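Local coordinates for protein adenylosuccinate lyase (Francisella tularensis subsp. tularensis, PDB 5HW2) that probably catalyses two fumarate-releasing steps of purine biosynthesis, splitting adenylosuccinate into AMP and fumarate and SAICAR into AICAR and fumarate, at residues V178-A183 / E193-A198. Numbering follows the deposited sequence.
Sequences VQFSGA and EDEKKA. With K (potassium ion), chain M.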
ATOM      1  N   VAL C 178       3.872  -4.754 -28.806  1.00 28.82           N
ATOM      2  CA  VAL C 178       4.011  -6.184 -29.052  1.00 27.16           C
ATOM      3  C   VAL C 178       5.488  -6.462 -29.303  1.00 27.86           C
ATOM      4  O   VAL C 178       6.284  -5.548 -29.524  1.00 30.17           O
ATOM      5  CB  VAL C 178       3.156  -6.671 -30.240  1.00 24.26           C
ATOM      6  CG1 VAL C 178       1.675  -6.633 -29.883  1.00 20.04           C
ATOM      7  CG2 VAL C 178       3.436  -5.828 -31.471  1.00 23.53           C
ATOM      8  N   GLN C 179       5.853  -7.740 -29.262  1.00 25.42           N
ATOM      9  CA  GLN C 179       7.252  -8.104 -29.426  1.00 25.36           C
ATOM     10  C   GLN C 179       7.367  -9.475 -30.073  1.00 31.62           C
ATOM     11  O   GLN C 179       6.505 -10.340 -29.899  1.00 32.95           O
ATOM     12  CB  GLN C 179       7.996  -8.104 -28.086  1.00 20.32           C
ATOM     13  CG  GLN C 179       7.517  -9.171 -27.120  1.00 20.92           C
ATOM     14  CD  GLN C 179       8.627  -9.708 -26.243  1.00 22.13           C
ATOM     15  OE1 GLN C 179       9.806  -9.443 -26.479  1.00 25.25           O
ATOM     16  NE2 GLN C 179       8.256 -10.474 -25.223  1.00 21.96           N
ATOM     17  N   PHE C 180       8.454  -9.651 -30.834  1.00 34.43           N
ATOM     18  CA  PHE C 180       8.909 -10.936 -31.368  1.00 33.44           C
ATOM     19  C   PHE C 180      10.438 -10.844 -31.416  1.00 29.38           C
ATOM     20  O   PHE C 180      11.047 -10.594 -32.459  1.00 28.25           O
ATOM     21  CB  PHE C 180       8.325 -11.254 -32.744  1.00 34.93           C
ATOM     22  CG  PHE C 180       6.825 -11.170 -32.807  1.00 34.88           C
ATOM     23  CD1 PHE C 180       6.037 -12.205 -32.325  1.00 36.89           C
ATOM     24  CD2 PHE C 180       6.205 -10.065 -33.366  1.00 34.62           C
ATOM     25  CE1 PHE C 180       4.655 -12.130 -32.388  1.00 38.55           C
ATOM     26  CE2 PHE C 180       4.826  -9.985 -33.434  1.00 35.83           C
ATOM     27  CZ  PHE C 180       4.050 -11.019 -32.944  1.00 36.77           C
ATOM     28  N   SER C 181      11.067 -11.040 -30.256  1.00 30.47           N
ATOM     29  CA  SER C 181      12.493 -10.783 -30.107  1.00 34.30           C
ATOM     30  C   SER C 181      13.319 -12.010 -29.746  1.00 35.61           C
ATOM     31  O   SER C 181      14.541 -11.888 -29.596  1.00 35.71           O
ATOM     32  CB  SER C 181      12.725  -9.690 -29.055  1.00 36.79           C
ATOM     33  OG  SER C 181      12.418 -10.154 -27.755  1.00 40.97           O
ATOM     34  N   GLY C 182      12.709 -13.180 -29.609  1.00 34.20           N
ATOM     35  CA  GLY C 182      13.466 -14.375 -29.288  1.00 32.68           C
ATOM     36  C   GLY C 182      13.600 -14.585 -27.792  1.00 27.30           C
ATOM     37  O   GLY C 182      12.884 -13.991 -26.983  1.00 29.90           O
ATOM     38  N   ALA C 183      14.556 -15.437 -27.424  1.00 22.21           N
ATOM     39  CA  ALA C 183      14.699 -15.879 -26.040  1.00 21.02           C
ATOM     40  C   ALA C 183      14.938 -14.719 -25.080  1.00 22.73           C
ATOM     41  O   ALA C 183      14.134 -14.489 -24.174  1.00 22.69           O
ATOM     42  CB  ALA C 183      15.831 -16.902 -25.923  1.00 20.50           C
ATOM     43  N   GLU C 193      12.669  -6.848 -39.178  1.00 51.18           N
ATOM     44  CA  GLU C 193      11.738  -6.728 -40.295  1.00 51.73           C
ATOM     45  C   GLU C 193      10.567  -7.691 -40.140  1.00 52.66           C
ATOM     46  O   GLU C 193       9.413  -7.324 -40.389  1.00 53.49           O
ATOM     47  CB  GLU C 193      12.468  -6.973 -41.614  1.00 51.51           C
ATOM     48  CG  GLU C 193      11.555  -7.346 -42.766  1.00 53.66           C
ATOM     49  CD  GLU C 193      12.258  -7.297 -44.107  1.00 57.45           C
ATOM     50  OE1 GLU C 193      12.171  -6.251 -44.783  1.00 59.85           O
ATOM     51  OE2 GLU C 193      12.902  -8.301 -44.481  1.00 57.73           O
ATOM     52  N   ASP C 194      10.845  -8.929 -39.725  1.00 53.41           N
ATOM     53  CA  ASP C 194       9.765  -9.873 -39.460  1.00 55.18           C
ATOM     54  C   ASP C 194       8.977  -9.470 -38.220  1.00 56.11           C
ATOM     55  O   ASP C 194       7.757  -9.657 -38.165  1.00 57.89           O
ATOM     56  CB  ASP C 194      10.329 -11.287 -39.303  1.00 55.54           C
ATOM     57  N   GLU C 195       9.658  -8.909 -37.217  1.00 54.34           N
ATOM     58  CA  GLU C 195       8.971  -8.472 -36.007  1.00 51.78           C
ATOM     59  C   GLU C 195       8.115  -7.239 -36.269  1.00 52.47           C
ATOM     60  O   GLU C 195       6.964  -7.168 -35.821  1.00 54.14           O
ATOM     61  CB  GLU C 195       9.987  -8.192 -34.901  1.00 50.63           C
ATOM     62  CG  GLU C 195       9.367  -7.801 -33.572  1.00 50.94           C
ATOM     63  CD  GLU C 195      10.367  -7.150 -32.637  1.00 53.70           C
ATOM     64  OE1 GLU C 195      11.249  -6.415 -33.130  1.00 56.04           O
ATOM     65  OE2 GLU C 195      10.271  -7.374 -31.411  1.00 53.17           O
ATOM     66  N   LYS C 196       8.661  -6.257 -36.991  1.00 51.20           N
ATOM     67  CA  LYS C 196       7.919  -5.031 -37.269  1.00 50.26           C
ATOM     68  C   LYS C 196       6.711  -5.308 -38.155  1.00 48.60           C
ATOM     69  O   LYS C 196       5.601  -4.842 -37.871  1.00 49.26           O
ATOM     70  CB  LYS C 196       8.841  -4.001 -37.923  1.00 52.36           C
ATOM     71  CG  LYS C 196       8.140  -2.737 -38.387  1.00 53.31           C
ATOM     72  CD  LYS C 196       7.594  -1.947 -37.212  1.00 53.57           C
ATOM     73  CE  LYS C 196       6.847  -0.709 -37.682  1.00 55.21           C
ATOM     74  NZ  LYS C 196       5.658  -1.058 -38.509  1.00 56.35           N
ATOM     75  N   LYS C 197       6.910  -6.064 -39.236  1.00 47.98           N
ATOM     76  CA  LYS C 197       5.814  -6.349 -40.156  1.00 46.93           C
ATOM     77  C   LYS C 197       4.730  -7.193 -39.498  1.00 44.10           C
ATOM     78  O   LYS C 197       3.543  -7.013 -39.794  1.00 44.87           O
ATOM     79  CB  LYS C 197       6.354  -7.046 -41.406  1.00 49.70           C
ATOM     80  CG  LYS C 197       5.309  -7.327 -42.468  1.00 52.44           C
ATOM     81  CD  LYS C 197       4.467  -6.098 -42.757  1.00 54.21           C
ATOM     82  CE  LYS C 197       3.049  -6.500 -43.102  1.00 53.64           C
ATOM     83  NZ  LYS C 197       2.420  -7.205 -41.954  1.00 50.32           N
ATOM     84  N   ALA C 198       5.111  -8.111 -38.606  1.00 41.65           N
ATOM     85  CA  ALA C 198       4.119  -8.880 -37.867  1.00 41.16           C
ATOM     86  C   ALA C 198       3.336  -8.018 -36.890  1.00 42.44           C
ATOM     87  O   ALA C 198       2.227  -8.398 -36.497  1.00 41.23           O
ATOM     88  CB  ALA C 198       4.787 -10.029 -37.113  1.00 40.16           C
TER
HETATM   89  K     K M 501      11.356 -11.952 -26.016  1.00 38.05           K
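Glu195 and Phe180 form the one hydrogen bond between these segments. Phe180 N donates to Glu195 OE2 at 3.0 Å, and the bond is nearly straight (173°). It uses the anti lone pair of OE2, away from OE1. Glu195 CG stands anti to the backbone N (chi1 -177°), and the extended chain beyond it carries the carboxylate from the helix to the loop backbone. The other oxygen, OE1, makes a salt bridge to Arg428 of a neighbouring subunit. The buried carboxylate is therefore held from both sides of the subunit interface, which probably favours its charged form.

Apolar contacts lie beside this bond. Phe180 CB rests on Glu195 CG at 3.7 Å. The Phe180 ring is turned 64° from the carboxylate plane. Its CE2 meets Ala198 CB obliquely, also at 3.7 Å, while Glu195 O lies at the ring edge. Val26 and Ile30 of helix 16-33 also touch the Phe180 side chain.

The fold is that of the fumarase/aspartase (lyase 1) superfamily. Here the loop after helix 151-173 turns back to pack on the short helix 192-202.

Metal coordination holds the other side of the loop. The potassium ion binds Ser181 OG at 2.7 Å, Gly182 O at 2.7 Å and Gln179 OE1 at a longer 3.0 Å. Asp96 OD1 and the backbone O atoms of Thr211 and Gln212 supply the remaining three ligands. The Gln179 amide also has a polar partner in Ser210. Gln212 is a succinate-binding residue, and the Gln179 side chain lies about 9 Å from a bound fumarate.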